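Local coordinates for putative oxidoreductase (Mycobacterium avium, PDB 3QHA), which probably catalyses NAD(P)-dependent oxidation of a hydroxy acid, as a Rossmann-fold member of the 3-hydroxyisobutyrate dehydrogenase family, at the interface of chains A and B. Coordinates in Å, arbitrary orientation; residue numbers count along the deposited sequence, not the author numbering. Chains: chain A/B, Putative oxidoreductase.

The interface of chains A and B. Residues chain A 190, 194, 259, 274-276, 278-279; chain B 189-190, 193-194, 274-275, 278-279.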
loop_
_atom_site.group_PDB
_atom_site.type_symbol
_atom_site.label_atom_id
_atom_site.label_comp_id
_atom_site.label_asym_id
_atom_site.label_seq_id
_atom_site.Cartn_x
_atom_site.Cartn_y
_atom_site.Cartn_z
ATOM N N THR A 190 -9.353 -2.409 -4.813
ATOM C CA THR A 190 -8.768 -3.331 -5.787
ATOM C C THR A 190 -7.521 -3.992 -5.209
ATOM O O THR A 190 -7.261 -5.168 -5.475
ATOM C CB THR A 190 -8.390 -2.635 -7.114
ATOM O OG1 THR A 190 -9.558 -2.053 -7.706
ATOM C CG2 THR A 190 -7.778 -3.629 -8.089
ATOM N N ALA A 194 -6.620 -7.845 -4.366
ATOM C CA ALA A 194 -5.316 -8.405 -4.733
ATOM C C ALA A 194 -4.613 -9.061 -3.539
ATOM O O ALA A 194 -4.029 -10.136 -3.676
ATOM C CB ALA A 194 -4.427 -7.325 -5.338
ATOM N N LEU A 259 5.361 -11.543 -11.796
ATOM C CA LEU A 259 3.981 -11.936 -12.069
ATOM C C LEU A 259 3.914 -13.278 -12.797
ATOM O O LEU A 259 3.093 -14.119 -12.443
ATOM C CB LEU A 259 3.224 -10.856 -12.854
ATOM C CG LEU A 259 2.753 -9.648 -12.038
ATOM C CD1 LEU A 259 2.282 -8.520 -12.949
ATOM C CD2 LEU A 259 1.646 -10.047 -11.062
ATOM N N PRO A 274 -6.790 -14.512 -11.151
ATOM C CA PRO A 274 -7.256 -13.669 -12.255
ATOM C C PRO A 274 -6.853 -12.190 -12.179
ATOM O O PRO A 274 -6.702 -11.560 -13.225
ATOM C CB PRO A 274 -8.778 -13.826 -12.195
ATOM C CG PRO A 274 -9.069 -14.120 -10.767
ATOM C CD PRO A 274 -7.891 -14.902 -10.250
ATOM N N LEU A 275 -6.691 -11.634 -10.977
ATOM C CA LEU A 275 -6.207 -10.250 -10.852
ATOM C C LEU A 275 -4.755 -10.155 -11.300
ATOM O O LEU A 275 -4.392 -9.253 -12.055
ATOM C CB LEU A 275 -6.338 -9.726 -9.421
ATOM C CG LEU A 275 -7.754 -9.379 -8.970
ATOM C CD1 LEU A 275 -7.840 -9.342 -7.450
ATOM C CD2 LEU A 275 -8.206 -8.054 -9.584
ATOM N N ALA A 276 -3.932 -11.088 -10.826
ATOM C CA ALA A 276 -2.531 -11.179 -11.241
ATOM C C ALA A 276 -2.404 -11.332 -12.757
ATOM O O ALA A 276 -1.545 -10.710 -13.382
ATOM C CB ALA A 276 -1.853 -12.346 -10.546
ATOM N N LEU A 278 -4.632 -10.510 -15.180
ATOM C CA LEU A 278 -5.002 -9.230 -15.782
ATOM C C LEU A 278 -3.858 -8.217 -15.661
ATOM O O LEU A 278 -3.502 -7.550 -16.634
ATOM C CB LEU A 278 -6.261 -8.673 -15.109
ATOM C CG LEU A 278 -7.270 -7.960 -16.009
ATOM C CD1 LEU A 278 -7.855 -8.926 -17.035
ATOM C CD2 LEU A 278 -8.376 -7.339 -15.165
ATOM N N ALA A 279 -3.293 -8.109 -14.458
ATOM C CA ALA A 279 -2.164 -7.213 -14.200
ATOM C C ALA A 279 -0.980 -7.541 -15.104
ATOM O O ALA A 279 -0.380 -6.645 -15.696
ATOM C CB ALA A 279 -1.744 -7.294 -12.738
ATOM N N PHE B 189 2.919 -5.845 -7.674
ATOM C CA PHE B 189 2.766 -5.501 -9.084
ATOM C C PHE B 189 1.318 -5.489 -9.562
ATOM O O PHE B 189 0.976 -4.729 -10.472
ATOM C CB PHE B 189 3.648 -6.404 -9.948
ATOM C CG PHE B 189 5.109 -6.084 -9.826
ATOM C CD1 PHE B 189 5.984 -6.950 -9.187
ATOM C CD2 PHE B 189 5.603 -4.885 -10.319
ATOM C CE1 PHE B 189 7.331 -6.632 -9.068
ATOM C CE2 PHE B 189 6.943 -4.565 -10.204
ATOM C CZ PHE B 189 7.810 -5.434 -9.578
ATOM N N THR B 190 0.468 -6.307 -8.948
ATOM C CA THR B 190 -0.967 -6.203 -9.184
ATOM C C THR B 190 -1.466 -4.855 -8.657
ATOM O O THR B 190 -2.316 -4.222 -9.285
ATOM C CB THR B 190 -1.757 -7.359 -8.533
ATOM O OG1 THR B 190 -1.304 -8.610 -9.064
ATOM C CG2 THR B 190 -3.247 -7.215 -8.808
ATOM N N ALA B 193 -0.365 -2.109 -11.040
ATOM C CA ALA B 193 -1.326 -2.172 -12.145
ATOM C C ALA B 193 -2.605 -1.407 -11.802
ATOM O O ALA B 193 -3.084 -0.597 -12.596
ATOM C CB ALA B 193 -1.654 -3.616 -12.482
ATOM N N ALA B 194 -3.142 -1.666 -10.612
ATOM C CA ALA B 194 -4.350 -0.987 -10.134
ATOM C C ALA B 194 -4.138 0.515 -9.961
ATOM O O ALA B 194 -5.045 1.305 -10.229
ATOM C CB ALA B 194 -4.825 -1.602 -8.824
ATOM N N PRO B 274 -10.964 -2.669 -16.019
ATOM C CA PRO B 274 -11.106 -4.119 -15.877
ATOM C C PRO B 274 -10.621 -4.705 -14.543
ATOM O O PRO B 274 -11.246 -5.638 -14.037
ATOM C CB PRO B 274 -10.289 -4.670 -17.055
ATOM C CG PRO B 274 -9.311 -3.594 -17.377
ATOM C CD PRO B 274 -10.031 -2.314 -17.103
ATOM N N LEU B 275 -9.530 -4.183 -13.981
ATOM C CA LEU B 275 -9.077 -4.643 -12.658
ATOM C C LEU B 275 -10.134 -4.335 -11.596
ATOM O O LEU B 275 -10.421 -5.170 -10.738
ATOM C CB LEU B 275 -7.738 -4.010 -12.259
ATOM C CG LEU B 275 -6.467 -4.593 -12.879
ATOM C CD1 LEU B 275 -5.278 -3.666 -12.622
ATOM C CD2 LEU B 275 -6.184 -5.984 -12.333
ATOM N N LEU B 278 -13.203 -6.739 -11.860
ATOM C CA LEU B 278 -12.852 -8.023 -11.261
ATOM C C LEU B 278 -12.795 -7.925 -9.733
ATOM O O LEU B 278 -13.253 -8.829 -9.032
ATOM C CB LEU B 278 -11.510 -8.506 -11.820
ATOM C CG LEU B 278 -11.172 -9.993 -11.746
ATOM C CD1 LEU B 278 -12.284 -10.854 -12.344
ATOM C CD2 LEU B 278 -9.847 -10.249 -12.459
ATOM N N ALA B 279 -12.247 -6.824 -9.224
ATOM C CA ALA B 279 -12.203 -6.578 -7.782
ATOM C C ALA B 279 -13.612 -6.501 -7.202
ATOM O O ALA B 279 -13.902 -7.112 -6.170
ATOM C CB ALA B 279 -11.439 -5.292 -7.485
#
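Helices 176-204 and 274-287 (274-286 in chain B) of both chains meet about the two-fold axis of the dimer, in the all-helical C-terminal part typical of the 3-hydroxyisobutyrate dehydrogenase family; helix 245-268 adds A:Leu259. The pairing may be the biological dimer, though the structure alone does not show it. This part of the seam is apolar and held by packing of methyl and methylene groups.

At the start of the last helices, the two leucines at 275 and 278 interlock. A:Leu275 and B:Leu278 run antiparallel past each other, their CD2 methyls 4.0 Å apart, and across the axis the CD2 atoms of A:Leu275 and B:Leu275 also lie 4.0 Å apart. B:Leu278 has CG anti to the backbone N (chi1 -158°), which carries its CD2 over the first turn of the opposite helix, 3.5 Å from A:Pro274 O and 3.7 Å from A:Pro274 CB. The twin methyl, A:Leu278 CD2, lies against the start of the opposite helix, at B:Pro274 and B:Leu275, with chi1 -142°.

Small side chains let helix 176-204 come close to its partners. In each Thr190, chi1 of -60° puts OG1 beside the backbone N and CG2 anti to it, so the methyl points to the other long helix and A:Thr190 CG2 sits 3.7 Å from B:Ala194 CB. The methyl of A:Ala279 packs tip to tip on B:Ala193, CB to CB at 3.7 Å. At the rim A:Leu259 crosses B:Phe189 obliquely, touching its CB rather than the ring, while the B:Thr190 hydroxyl oxygen OG1 lies 3.6 Å from A:Ala276 CA and 3.8 Å from A:Leu259 CD2.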